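Local coordinates for protein Uly1 (Catenovulum maritimum, PDB 7DRQ) that probably cleaves ulvan, a polysaccharide of green algae, as a calcium-binding lyase of polysaccharide lyase family 24, at residues F61-R66 and V74-Y79; I89-Q94 and I122-D127; A47-A52 and H108-V113; D51-Y56 and Y457-E462. All coordinates share one frame; numbering follows the deposited sequence.

Contact 1: F61-R66 and V74-Y79; sequences FMTWYR and VMLTRY
The indole of Trp64 and the side chain of Met75, a selenomethionine, meet obliquely across two antiparallel strands. Met75 CG stands 3.6 Å from the centroid of the six-membered ring of Trp64, almost on the ring normal, and makes a CH-pi contact over one face of the ring. Met75 CB lies 3.5 Å from Trp64 CE2, whereas the selenium sits farther out, in an oblique Met-aromatic contact. The selenium also lies over one face of the Arg66 guanidinium, offset toward the rim; Arg66 itself forms salt bridges with Asp71 and Glu90. The indole NE1 donates to Thr77 OG1 at 2.9 Å, nearly straight (171°) and with the oxygen in the ring plane; Thr77 OG1 is bonded to Thr88 OG1 as well, in the next strand.

The two strands form the central hairpin of a four-stranded antiparallel sheet, consistent with a blade of a beta-propeller, the fold expected for this family. Met62 with Thr77 and Trp64 with Met75 are its hydrogen-bonded pairs. Met62 N to Thr77 O measures 2.8 Å, while Trp64 N to Met75 O stretches to 3.3 Å.

On the opposite face of the sheet, Phe61 and Arg78 run side by side in the same direction. Arg78 CG, anti to the backbone N (chi1 -175°), lies over one face of the Phe61 ring, 4.0 Å from its centroid, and the guanidinium beyond it reaches Asp162 and the carbonyl of Ala158. Farther along this face Tyr65 CE1 packs on Val74 CG2 at 3.5 Å. The hydroxyl of Tyr65 is bonded to the carbonyl of Asn109.

Contact 2: I89-Q94 and I122-D127; sequences IEFPHQ and IHLLYD
Where the outer strand of one blade turns a corner at Pro92, His93 reaches across to Asp127, just past the end of the middle strand, 122-126, of the neighbouring sheet. Its NE2 donates to Asp127 OD2 at 2.6 Å (163°), a His-carboxylate hydrogen bond. The oxygen lies near the imidazole plane and uses its anti lone pair, while the carboxylate plane is turned 66° from the ring. Thr96 N is a second donor to Asp127 OD2, and Asn109 ND2 and His95 ND1 bond to OD1, so both oxygens are gripped and the rotation of the carboxylate is fixed.

Tyr126 slides past His93 in the opposite direction. Tyr126 CE1 is 3.7 Å from His93 CG, and the ring planes are inclined obliquely, at 41°. A water joins the two residues, accepting from His93 N at 3.1 Å and also bonded to Tyr126 OH, which has Ser151 OG as a further partner.

The contact bridges two adjacent blades of what is probably a beta-propeller, near a calcium site: the His93 side chain comes within about 3 Å of that of Lys185, one of the residues binding this calcium ion, and the ion itself is about 8 Å from the Tyr126 side chain. Phe91 and Leu124 meet tip to tip, with Phe91 CZ 3.5 Å from Leu124 CD1. Leu167 also touches the Phe91 side chain.

Contact 3: A47-A52 and H108-V113; sequences APHGDA and HNTIAV
His49 crosses Thr110 obliquely, its ring carbon CD2 lying 3.5 Å from the methyl Thr110 CG2. Both belong to a blade-to-blade junction of the probable beta-propeller: the loop 47-52 leads into the first strand of one sheet, and 108-113 into the first strand of the next. The ring nitrogen His49 ND1 turns to another partner, Lys446 NZ. The carbonyl of His49 is bridged to the second segment by a water, which donates to His49 O at 2.8 Å and accepts from Ile111 N.

Gly50 follows, with a positive phi. Having no CB, it lets the threonine close against the backbone, Thr110 CG2 approaching Gly50 CA to 3.7 Å. A chi1 of 56° turns Thr110 OG1 to a second water, at 2.6 Å from OG1, and this water accepts from Asp51 N.

Asp51 is the centre of an inverse gamma turn, closed by a weak bond from Ala52 N to Gly50 O. The turn presents Asp51 O to the neighbouring strand, where it accepts from Val113 N at 3.1 Å (154°) and receives a CA-H...O contact from Ala112 CA at 3.2 Å. Beside it, the CB atoms of Asp51 and Ala112 touch, while the carboxylate is held elsewhere, its OD2 accepting from Phe206 N among others.

At Ala52 the loop passes into its strand, its backbone pairing with Thr63; here Val113 CG1 packs 4.0 Å from Ala52 C.

Contact 4: D51-Y56 and Y457-E462; sequences DAIKVY and YYYLLE
Val55 and Tyr457 meet at about a right angle, the methyl Val55 CG2 sitting over the centre of one ring face. It lies 3.5 Å from the ring centroid and only 4° off the normal, a CH-pi contact in which all six ring carbons are nearly equidistant from the methyl. The other branch, CG1, is anti to the backbone N (chi1 -176°) and approaches the far end of the ring, at 4.0 Å from Tyr457 OH.

The other side-chain contacts are mostly apolar. Ile53 extends CD1 between the two tyrosines: it crosses Tyr457 at roughly a right angle, with CD1 3.9 Å from Tyr457 CB, and also touches Tyr459 CB. Nearer its backbone, Ile53 slides past Tyr459 in the opposite direction, CB of Ile53 being 3.9 Å from Tyr459 CD2. Ala52 adds its CB, 4.1 Å from Tyr459 CE2, and Ala52 O also lies 3.7 Å from Tyr459 CE2.

Such packing joins the edge strand 53-56 to another sheet through side chains, as is probable between adjacent propeller blades; the axes of strands 53-56 and 457-462 pass 8.7 Å apart. The sheet holding 457-462 combines the N-terminal strand 3-15 with the C-terminal strands, an arrangement consistent with the Velcro-like closure of beta-propellers.

Tyr459 OH bonds to Thr63 O in the strand beside 53-56. The Lys54 side chain leaves the backbone away from 457-462 and forms a salt bridge with Asp51, NZ to OD2 2.8 Å, approaching the carboxylate on its syn side from 30° out of plane; Val113 O takes a second bond from NZ.

Contacts 1, 2 and 4 all reach the sheet formed by strands 53-56 to 86-91, one blade, with a neighbouring sheet on each side in these contacts. Contact 1 lies within it; contact 4 meets the closing blade, and contacts 2 and 3 the sheet starting at 111-115. Centres of contacts 1 and 2 are about 9 Å apart, and strands 73-80 and 86-91 are joined by a probable hydrogen bond, Val74 O to Phe91 N, 2.9 Å. Contacts 3 and 4 share Asp51 and Ala52. Toward calcium the order is clear: contact 2 is nearer the ion than contact 1, whose Val74 side chain is about 13 Å from it, while contact 4 lies away from the metal sites.

Contact 1: F61-R66 and V74-Y79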
# COMPACT_ATOMS: atom_id res chain seq x y z
N PHE A 61 -3.29 4.79 14.71
CA PHE A 61 -3.45 5.91 13.79
C PHE A 61 -4.12 5.42 12.51
O PHE A 61 -3.67 4.42 11.92
CB PHE A 61 -2.09 6.54 13.48
CG PHE A 61 -1.46 7.22 14.66
CD1 PHE A 61 -0.70 6.50 15.57
CD2 PHE A 61 -1.64 8.58 14.87
CE1 PHE A 61 -0.12 7.12 16.65
CE2 PHE A 61 -1.05 9.22 15.95
CZ PHE A 61 -0.29 8.48 16.84
N MSE A 62 -5.20 6.09 12.10
CA MSE A 62 -5.94 5.69 10.91
C MSE A 62 -6.27 6.90 10.05
O MSE A 62 -6.73 7.92 10.55
CB MSE A 62 -7.23 4.97 11.30
CG MSE A 62 -6.97 3.67 12.03
SE MSE A 62 -8.67 3.00 12.78
CE MSE A 62 -8.70 3.97 14.47
N THR A 63 -6.03 6.78 8.74
CA THR A 63 -6.33 7.85 7.81
C THR A 63 -7.56 7.51 6.99
O THR A 63 -7.93 6.34 6.83
CB THR A 63 -5.16 8.11 6.86
OG1 THR A 63 -4.97 6.98 6.01
CG2 THR A 63 -3.86 8.39 7.64
N TRP A 64 -8.18 8.55 6.44
CA TRP A 64 -9.36 8.42 5.59
C TRP A 64 -9.67 9.79 5.00
O TRP A 64 -9.32 10.81 5.59
CB TRP A 64 -10.57 7.88 6.38
CG TRP A 64 -10.86 8.58 7.71
CD1 TRP A 64 -10.13 8.49 8.86
CD2 TRP A 64 -11.98 9.42 8.02
NE1 TRP A 64 -10.72 9.23 9.86
CE2 TRP A 64 -11.85 9.82 9.37
CE3 TRP A 64 -13.08 9.88 7.28
CZ2 TRP A 64 -12.77 10.66 9.99
CZ3 TRP A 64 -13.99 10.70 7.90
CH2 TRP A 64 -13.84 11.08 9.24
N TYR A 65 -10.30 9.78 3.83
CA TYR A 65 -10.97 10.97 3.31
C TYR A 65 -12.40 11.00 3.85
O TYR A 65 -13.04 9.95 3.95
CB TYR A 65 -11.01 10.95 1.79
CG TYR A 65 -9.69 11.10 1.11
CD1 TYR A 65 -9.10 12.36 0.96
CD2 TYR A 65 -9.02 10.00 0.59
CE1 TYR A 65 -7.88 12.51 0.33
CE2 TYR A 65 -7.80 10.14 -0.04
CZ TYR A 65 -7.25 11.39 -0.17
OH TYR A 65 -6.04 11.50 -0.81
N ARG A 66 -12.89 12.20 4.15
CA ARG A 66 -14.24 12.39 4.67
C ARG A 66 -15.22 12.73 3.55
O ARG A 66 -14.90 13.51 2.65
CB ARG A 66 -14.25 13.50 5.72
CG ARG A 66 -15.62 13.71 6.37
CD ARG A 66 -15.56 14.78 7.46
NE ARG A 66 -15.26 16.07 6.87
CZ ARG A 66 -14.82 17.13 7.53
NH1 ARG A 66 -14.62 17.06 8.84
NH2 ARG A 66 -14.57 18.25 6.87
N VAL A 74 -8.80 15.35 3.92
CA VAL A 74 -7.87 14.38 4.50
C VAL A 74 -8.04 14.36 6.02
O VAL A 74 -7.96 15.41 6.68
CB VAL A 74 -6.43 14.74 4.11
CG1 VAL A 74 -5.43 13.96 4.96
CG2 VAL A 74 -6.20 14.49 2.61
N MSE A 75 -8.26 13.18 6.58
CA MSE A 75 -8.46 13.04 8.04
C MSE A 75 -7.45 12.11 8.67
O MSE A 75 -7.02 11.14 8.05
CB MSE A 75 -9.86 12.51 8.37
CG MSE A 75 -10.99 13.06 7.52
SE MSE A 75 -11.34 14.93 7.90
CE MSE A 75 -11.83 14.85 9.80
N LEU A 76 -7.09 12.39 9.92
CA LEU A 76 -6.22 11.53 10.71
C LEU A 76 -6.86 11.30 12.07
O LEU A 76 -7.10 12.26 12.81
CB LEU A 76 -4.82 12.15 10.86
CG LEU A 76 -3.92 11.40 11.85
CD1 LEU A 76 -3.67 9.97 11.37
CD2 LEU A 76 -2.60 12.14 12.09
N THR A 77 -7.17 10.04 12.38
CA THR A 77 -7.80 9.66 13.64
C THR A 77 -6.81 8.88 14.48
O THR A 77 -6.07 8.03 13.97
CB THR A 77 -9.05 8.80 13.39
OG1 THR A 77 -10.01 9.54 12.64
CG2 THR A 77 -9.68 8.37 14.73
N ARG A 78 -6.79 9.16 15.78
CA ARG A 78 -5.95 8.42 16.71
C ARG A 78 -6.83 7.82 17.78
O ARG A 78 -7.52 8.56 18.50
CB ARG A 78 -4.88 9.32 17.33
CG ARG A 78 -3.90 8.56 18.22
CD ARG A 78 -2.95 9.51 18.94
NE ARG A 78 -3.66 10.29 19.96
CZ ARG A 78 -3.10 11.20 20.74
NH1 ARG A 78 -1.79 11.46 20.65
NH2 ARG A 78 -3.84 11.86 21.63
N TYR A 79 -6.83 6.49 17.88
CA TYR A 79 -7.55 5.76 18.92
C TYR A 79 -6.57 5.35 20.01
O TYR A 79 -5.50 4.80 19.73
CB TYR A 79 -8.24 4.53 18.32
CG TYR A 79 -8.75 3.56 19.35
CD1 TYR A 79 -9.94 3.82 20.03
CD2 TYR A 79 -8.06 2.40 19.66
CE1 TYR A 79 -10.41 2.95 21.00
CE2 TYR A 79 -8.54 1.51 20.63
CZ TYR A 79 -9.72 1.79 21.29
OH TYR A 79 -10.19 0.92 22.26

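Contact 2: I89-Q94 and I122-D127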
# COMPACT_ATOMS: atom_id res chain seq x y z
N ILE A 89 -8.14 14.76 13.42
CA ILE A 89 -7.64 16.02 12.88
C ILE A 89 -8.11 16.13 11.45
O ILE A 89 -7.93 15.20 10.66
CB ILE A 89 -6.11 16.12 12.95
CG1 ILE A 89 -5.60 16.10 14.40
CG2 ILE A 89 -5.63 17.37 12.22
CD1 ILE A 89 -4.06 16.08 14.50
N GLU A 90 -8.70 17.27 11.10
CA GLU A 90 -9.07 17.57 9.72
C GLU A 90 -7.97 18.40 9.07
O GLU A 90 -7.60 19.46 9.58
CB GLU A 90 -10.40 18.32 9.65
CG GLU A 90 -10.78 18.74 8.25
CD GLU A 90 -11.94 19.71 8.22
OE1 GLU A 90 -12.75 19.69 9.17
OE2 GLU A 90 -12.04 20.49 7.25
N PHE A 91 -7.47 17.92 7.95
CA PHE A 91 -6.46 18.65 7.19
C PHE A 91 -7.12 19.46 6.08
O PHE A 91 -8.18 19.07 5.57
CB PHE A 91 -5.42 17.69 6.59
CG PHE A 91 -4.39 17.25 7.58
CD1 PHE A 91 -4.64 16.20 8.44
CD2 PHE A 91 -3.17 17.92 7.68
CE1 PHE A 91 -3.70 15.82 9.39
CE2 PHE A 91 -2.22 17.53 8.62
CZ PHE A 91 -2.48 16.48 9.47
N PRO A 92 -6.53 20.59 5.71
CA PRO A 92 -7.16 21.44 4.68
C PRO A 92 -7.27 20.77 3.33
O PRO A 92 -8.21 21.07 2.58
CB PRO A 92 -6.25 22.67 4.63
CG PRO A 92 -5.55 22.71 5.95
CD PRO A 92 -5.44 21.28 6.43
N HIS A 93 -6.34 19.89 2.98
CA HIS A 93 -6.33 19.31 1.64
C HIS A 93 -7.57 18.46 1.39
O HIS A 93 -8.00 17.69 2.26
CB HIS A 93 -5.11 18.44 1.43
CG HIS A 93 -4.99 17.93 0.02
ND1 HIS A 93 -4.60 18.73 -1.03
CD2 HIS A 93 -5.23 16.70 -0.51
CE1 HIS A 93 -4.59 18.02 -2.14
NE2 HIS A 93 -4.97 16.79 -1.86
N GLN A 94 -8.10 18.54 0.17
CA GLN A 94 -9.24 17.73 -0.26
C GLN A 94 -8.82 16.87 -1.43
O GLN A 94 -8.05 17.31 -2.28
CB GLN A 94 -10.44 18.60 -0.67
CG GLN A 94 -10.98 19.50 0.44
CD GLN A 94 -11.76 20.67 -0.11
OE1 GLN A 94 -11.19 21.67 -0.56
NE2 GLN A 94 -13.09 20.55 -0.09
N ILE A 122 4.90 12.39 13.31
CA ILE A 122 3.87 11.78 12.49
C ILE A 122 4.11 12.19 11.05
O ILE A 122 4.38 13.37 10.78
CB ILE A 122 2.47 12.23 12.93
CG1 ILE A 122 2.28 11.99 14.44
CG2 ILE A 122 1.37 11.55 12.08
CD1 ILE A 122 1.09 12.73 15.03
N HIS A 123 4.00 11.24 10.13
CA HIS A 123 4.23 11.50 8.72
C HIS A 123 3.03 11.06 7.90
O HIS A 123 2.51 9.96 8.10
CB HIS A 123 5.50 10.78 8.27
CG HIS A 123 6.67 11.13 9.12
ND1 HIS A 123 7.52 12.17 8.81
CD2 HIS A 123 7.09 10.64 10.31
CE1 HIS A 123 8.43 12.29 9.76
NE2 HIS A 123 8.20 11.36 10.68
N LEU A 124 2.61 11.93 6.97
CA LEU A 124 1.48 11.68 6.08
C LEU A 124 1.89 11.94 4.64
O LEU A 124 2.48 12.98 4.34
CB LEU A 124 0.29 12.58 6.44
CG LEU A 124 -0.30 12.36 7.83
CD1 LEU A 124 -1.16 13.54 8.21
CD2 LEU A 124 -1.12 11.06 7.83
N LEU A 125 1.52 11.02 3.75
CA LEU A 125 1.71 11.19 2.32
C LEU A 125 0.39 10.91 1.63
O LEU A 125 -0.23 9.88 1.89
CB LEU A 125 2.79 10.23 1.81
CG LEU A 125 4.20 10.61 2.22
CD1 LEU A 125 5.14 9.45 2.01
CD2 LEU A 125 4.70 11.85 1.46
N TYR A 126 -0.06 11.82 0.77
CA TYR A 126 -1.42 11.60 0.29
C TYR A 126 -1.68 12.18 -1.09
O TYR A 126 -1.03 13.13 -1.53
CB TYR A 126 -2.44 12.18 1.27
CG TYR A 126 -2.16 13.56 1.84
CD1 TYR A 126 -2.59 14.71 1.18
CD2 TYR A 126 -1.54 13.70 3.09
CE1 TYR A 126 -2.38 15.98 1.74
CE2 TYR A 126 -1.33 14.96 3.65
CZ TYR A 126 -1.75 16.09 2.98
OH TYR A 126 -1.54 17.34 3.54
N ASP A 127 -2.68 11.59 -1.74
CA ASP A 127 -3.35 12.16 -2.91
C ASP A 127 -2.39 12.29 -4.09
O ASP A 127 -2.31 13.34 -4.73
CB ASP A 127 -4.02 13.49 -2.59
CG ASP A 127 -5.23 13.75 -3.47
OD1 ASP A 127 -5.75 12.77 -4.06
OD2 ASP A 127 -5.67 14.91 -3.58
O HOH W 1 -3.48 19.62 4.13

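Contact 3: A47-A52 and H108-V113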
# COMPACT_ATOMS: atom_id res chain seq x y z
N ALA A 47 -11.49 4.42 1.33
CA ALA A 47 -11.38 4.31 2.79
C ALA A 47 -12.13 3.10 3.31
O ALA A 47 -13.34 2.96 3.07
CB ALA A 47 -11.91 5.59 3.45
N PRO A 48 -11.47 2.17 4.02
CA PRO A 48 -10.03 2.13 4.30
C PRO A 48 -9.27 1.59 3.10
O PRO A 48 -9.69 0.61 2.49
CB PRO A 48 -9.93 1.20 5.50
CG PRO A 48 -11.07 0.26 5.33
CD PRO A 48 -12.16 1.00 4.59
N HIS A 49 -8.16 2.22 2.76
CA HIS A 49 -7.41 1.85 1.58
C HIS A 49 -6.00 2.42 1.69
O HIS A 49 -5.82 3.53 2.19
CB HIS A 49 -8.10 2.37 0.31
CG HIS A 49 -7.67 1.66 -0.94
ND1 HIS A 49 -7.70 0.29 -1.06
CD2 HIS A 49 -7.25 2.15 -2.13
CE1 HIS A 49 -7.30 -0.04 -2.28
NE2 HIS A 49 -7.03 1.06 -2.95
N GLY A 50 -5.02 1.67 1.19
CA GLY A 50 -3.63 2.10 1.24
C GLY A 50 -3.01 1.83 2.60
O GLY A 50 -3.53 1.05 3.42
N ASP A 51 -1.88 2.49 2.85
CA ASP A 51 -1.11 2.30 4.08
C ASP A 51 -1.70 3.16 5.20
O ASP A 51 -1.07 4.08 5.73
CB ASP A 51 0.36 2.62 3.81
CG ASP A 51 1.26 2.18 4.93
OD1 ASP A 51 0.92 1.18 5.61
OD2 ASP A 51 2.30 2.83 5.14
N ALA A 52 -2.94 2.85 5.53
CA ALA A 52 -3.80 3.79 6.24
C ALA A 52 -3.94 3.51 7.73
O ALA A 52 -4.72 4.20 8.39
CB ALA A 52 -5.19 3.80 5.59
N HIS A 108 -5.96 5.27 -6.35
CA HIS A 108 -4.51 5.28 -6.17
C HIS A 108 -4.12 6.24 -5.06
O HIS A 108 -3.08 6.06 -4.42
CB HIS A 108 -3.78 5.72 -7.44
CG HIS A 108 -3.86 4.73 -8.56
ND1 HIS A 108 -4.91 4.69 -9.46
CD2 HIS A 108 -3.00 3.75 -8.95
CE1 HIS A 108 -4.70 3.72 -10.33
NE2 HIS A 108 -3.55 3.14 -10.05
N ASN A 109 -4.92 7.28 -4.85
CA ASN A 109 -4.50 8.48 -4.13
C ASN A 109 -4.75 8.36 -2.64
O ASN A 109 -5.39 9.22 -2.03
CB ASN A 109 -5.21 9.69 -4.71
CG ASN A 109 -4.70 10.07 -6.08
OD1 ASN A 109 -4.18 9.22 -6.81
ND2 ASN A 109 -4.86 11.34 -6.45
N THR A 110 -4.23 7.30 -2.05
CA THR A 110 -4.46 7.01 -0.64
C THR A 110 -3.69 7.97 0.27
O THR A 110 -2.84 8.76 -0.16
CB THR A 110 -4.05 5.57 -0.34
OG1 THR A 110 -2.67 5.39 -0.73
CG2 THR A 110 -4.93 4.61 -1.11
N ILE A 111 -4.01 7.90 1.56
CA ILE A 111 -3.31 8.64 2.61
C ILE A 111 -2.53 7.63 3.43
O ILE A 111 -3.11 6.86 4.21
CB ILE A 111 -4.28 9.42 3.50
CG1 ILE A 111 -5.28 10.23 2.68
CG2 ILE A 111 -3.48 10.29 4.49
CD1 ILE A 111 -6.62 10.45 3.44
N ALA A 112 -1.20 7.67 3.31
CA ALA A 112 -0.34 6.80 4.11
C ALA A 112 0.09 7.53 5.37
O ALA A 112 0.31 8.75 5.36
CB ALA A 112 0.90 6.38 3.31
N VAL A 113 0.20 6.79 6.47
CA VAL A 113 0.59 7.36 7.75
C VAL A 113 1.72 6.52 8.35
O VAL A 113 1.76 5.30 8.18
CB VAL A 113 -0.60 7.45 8.74
CG1 VAL A 113 -1.20 6.05 9.02
CG2 VAL A 113 -0.20 8.16 10.03
O HOH W 2 -6.02 6.30 2.58
O HOH W 3 -0.91 4.38 0.93

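Contact 4: D51-Y56 and Y457-E462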
# COMPACT_ATOMS: atom_id res chain seq x y z
N ASP A 51 -1.88 2.49 2.85
CA ASP A 51 -1.11 2.30 4.08
C ASP A 51 -1.70 3.16 5.20
O ASP A 51 -1.07 4.08 5.73
CB ASP A 51 0.36 2.62 3.81
CG ASP A 51 1.26 2.18 4.93
OD1 ASP A 51 0.92 1.18 5.61
OD2 ASP A 51 2.30 2.83 5.14
N ALA A 52 -2.94 2.85 5.53
CA ALA A 52 -3.80 3.79 6.24
C ALA A 52 -3.94 3.51 7.73
O ALA A 52 -4.72 4.20 8.39
CB ALA A 52 -5.19 3.80 5.59
N ILE A 53 -3.25 2.51 8.27
CA ILE A 53 -3.38 2.24 9.70
C ILE A 53 -2.02 1.82 10.27
O ILE A 53 -1.33 0.99 9.68
CB ILE A 53 -4.45 1.16 9.97
CG1 ILE A 53 -4.39 0.70 11.42
CG2 ILE A 53 -4.35 -0.01 9.01
CD1 ILE A 53 -5.67 0.04 11.88
N LYS A 54 -1.65 2.42 11.40
CA LYS A 54 -0.43 2.05 12.10
C LYS A 54 -0.71 2.02 13.60
O LYS A 54 -1.62 2.69 14.09
CB LYS A 54 0.72 3.04 11.84
CG LYS A 54 1.23 3.06 10.41
CD LYS A 54 1.84 1.72 10.05
CE LYS A 54 1.88 1.57 8.53
NZ LYS A 54 2.73 2.66 7.91
N VAL A 55 0.09 1.23 14.31
CA VAL A 55 0.01 1.14 15.77
C VAL A 55 1.37 1.52 16.34
O VAL A 55 2.40 0.99 15.92
CB VAL A 55 -0.42 -0.26 16.23
CG1 VAL A 55 -0.57 -0.28 17.76
CG2 VAL A 55 -1.75 -0.63 15.60
N TYR A 56 1.35 2.45 17.30
CA TYR A 56 2.55 2.90 18.00
C TYR A 56 2.22 2.97 19.48
O TYR A 56 1.36 3.77 19.87
CB TYR A 56 3.03 4.26 17.49
CG TYR A 56 4.06 4.89 18.41
CD1 TYR A 56 5.35 4.37 18.47
CD2 TYR A 56 3.74 5.97 19.22
CE1 TYR A 56 6.30 4.93 19.32
CE2 TYR A 56 4.68 6.53 20.06
CZ TYR A 56 5.95 6.00 20.11
OH TYR A 56 6.88 6.55 20.96
N TYR A 457 -5.12 -5.75 13.68
CA TYR A 457 -5.88 -4.50 13.65
C TYR A 457 -6.57 -4.46 12.30
O TYR A 457 -5.91 -4.31 11.27
CB TYR A 457 -4.95 -3.30 13.86
CG TYR A 457 -4.36 -3.29 15.26
CD1 TYR A 457 -3.30 -4.13 15.59
CD2 TYR A 457 -4.90 -2.48 16.26
CE1 TYR A 457 -2.77 -4.15 16.87
CE2 TYR A 457 -4.39 -2.50 17.56
CZ TYR A 457 -3.32 -3.34 17.85
OH TYR A 457 -2.80 -3.36 19.13
N TYR A 458 -7.89 -4.65 12.31
CA TYR A 458 -8.66 -4.78 11.07
C TYR A 458 -9.47 -3.50 10.91
O TYR A 458 -10.36 -3.22 11.71
CB TYR A 458 -9.57 -6.01 11.13
CG TYR A 458 -9.84 -6.66 9.80
CD1 TYR A 458 -9.38 -6.11 8.61
CD2 TYR A 458 -10.57 -7.85 9.73
CE1 TYR A 458 -9.63 -6.73 7.40
CE2 TYR A 458 -10.82 -8.48 8.53
CZ TYR A 458 -10.36 -7.91 7.37
OH TYR A 458 -10.63 -8.57 6.18
N TYR A 459 -9.16 -2.76 9.86
CA TYR A 459 -9.75 -1.45 9.58
C TYR A 459 -10.78 -1.69 8.48
O TYR A 459 -10.41 -2.05 7.35
CB TYR A 459 -8.64 -0.49 9.18
CG TYR A 459 -8.98 0.98 8.99
CD1 TYR A 459 -10.22 1.49 9.33
CD2 TYR A 459 -8.03 1.84 8.45
CE1 TYR A 459 -10.51 2.85 9.14
CE2 TYR A 459 -8.30 3.18 8.26
CZ TYR A 459 -9.54 3.69 8.60
OH TYR A 459 -9.76 5.03 8.38
N LEU A 460 -12.05 -1.51 8.80
CA LEU A 460 -13.13 -2.14 8.03
C LEU A 460 -14.17 -1.13 7.57
O LEU A 460 -14.54 -0.23 8.32
CB LEU A 460 -13.81 -3.20 8.89
CG LEU A 460 -12.96 -4.42 9.23
CD1 LEU A 460 -13.43 -5.07 10.53
CD2 LEU A 460 -13.00 -5.44 8.08
N LEU A 461 -14.67 -1.32 6.34
CA LEU A 461 -15.81 -0.57 5.81
C LEU A 461 -17.08 -1.41 6.00
O LEU A 461 -17.15 -2.54 5.53
CB LEU A 461 -15.61 -0.26 4.33
CG LEU A 461 -16.78 0.36 3.56
CD1 LEU A 461 -17.06 1.76 4.04
CD2 LEU A 461 -16.47 0.38 2.06
N GLU A 462 -18.07 -0.84 6.69
CA GLU A 462 -19.30 -1.60 6.93
C GLU A 462 -20.12 -1.71 5.65
O GLU A 462 -20.24 -0.75 4.89
CB GLU A 462 -20.13 -0.95 8.04
CG GLU A 462 -21.43 -1.72 8.38
CD GLU A 462 -22.07 -1.24 9.69
OE1 GLU A 462 -22.16 -0.01 9.90
OE2 GLU A 462 -22.48 -2.10 10.51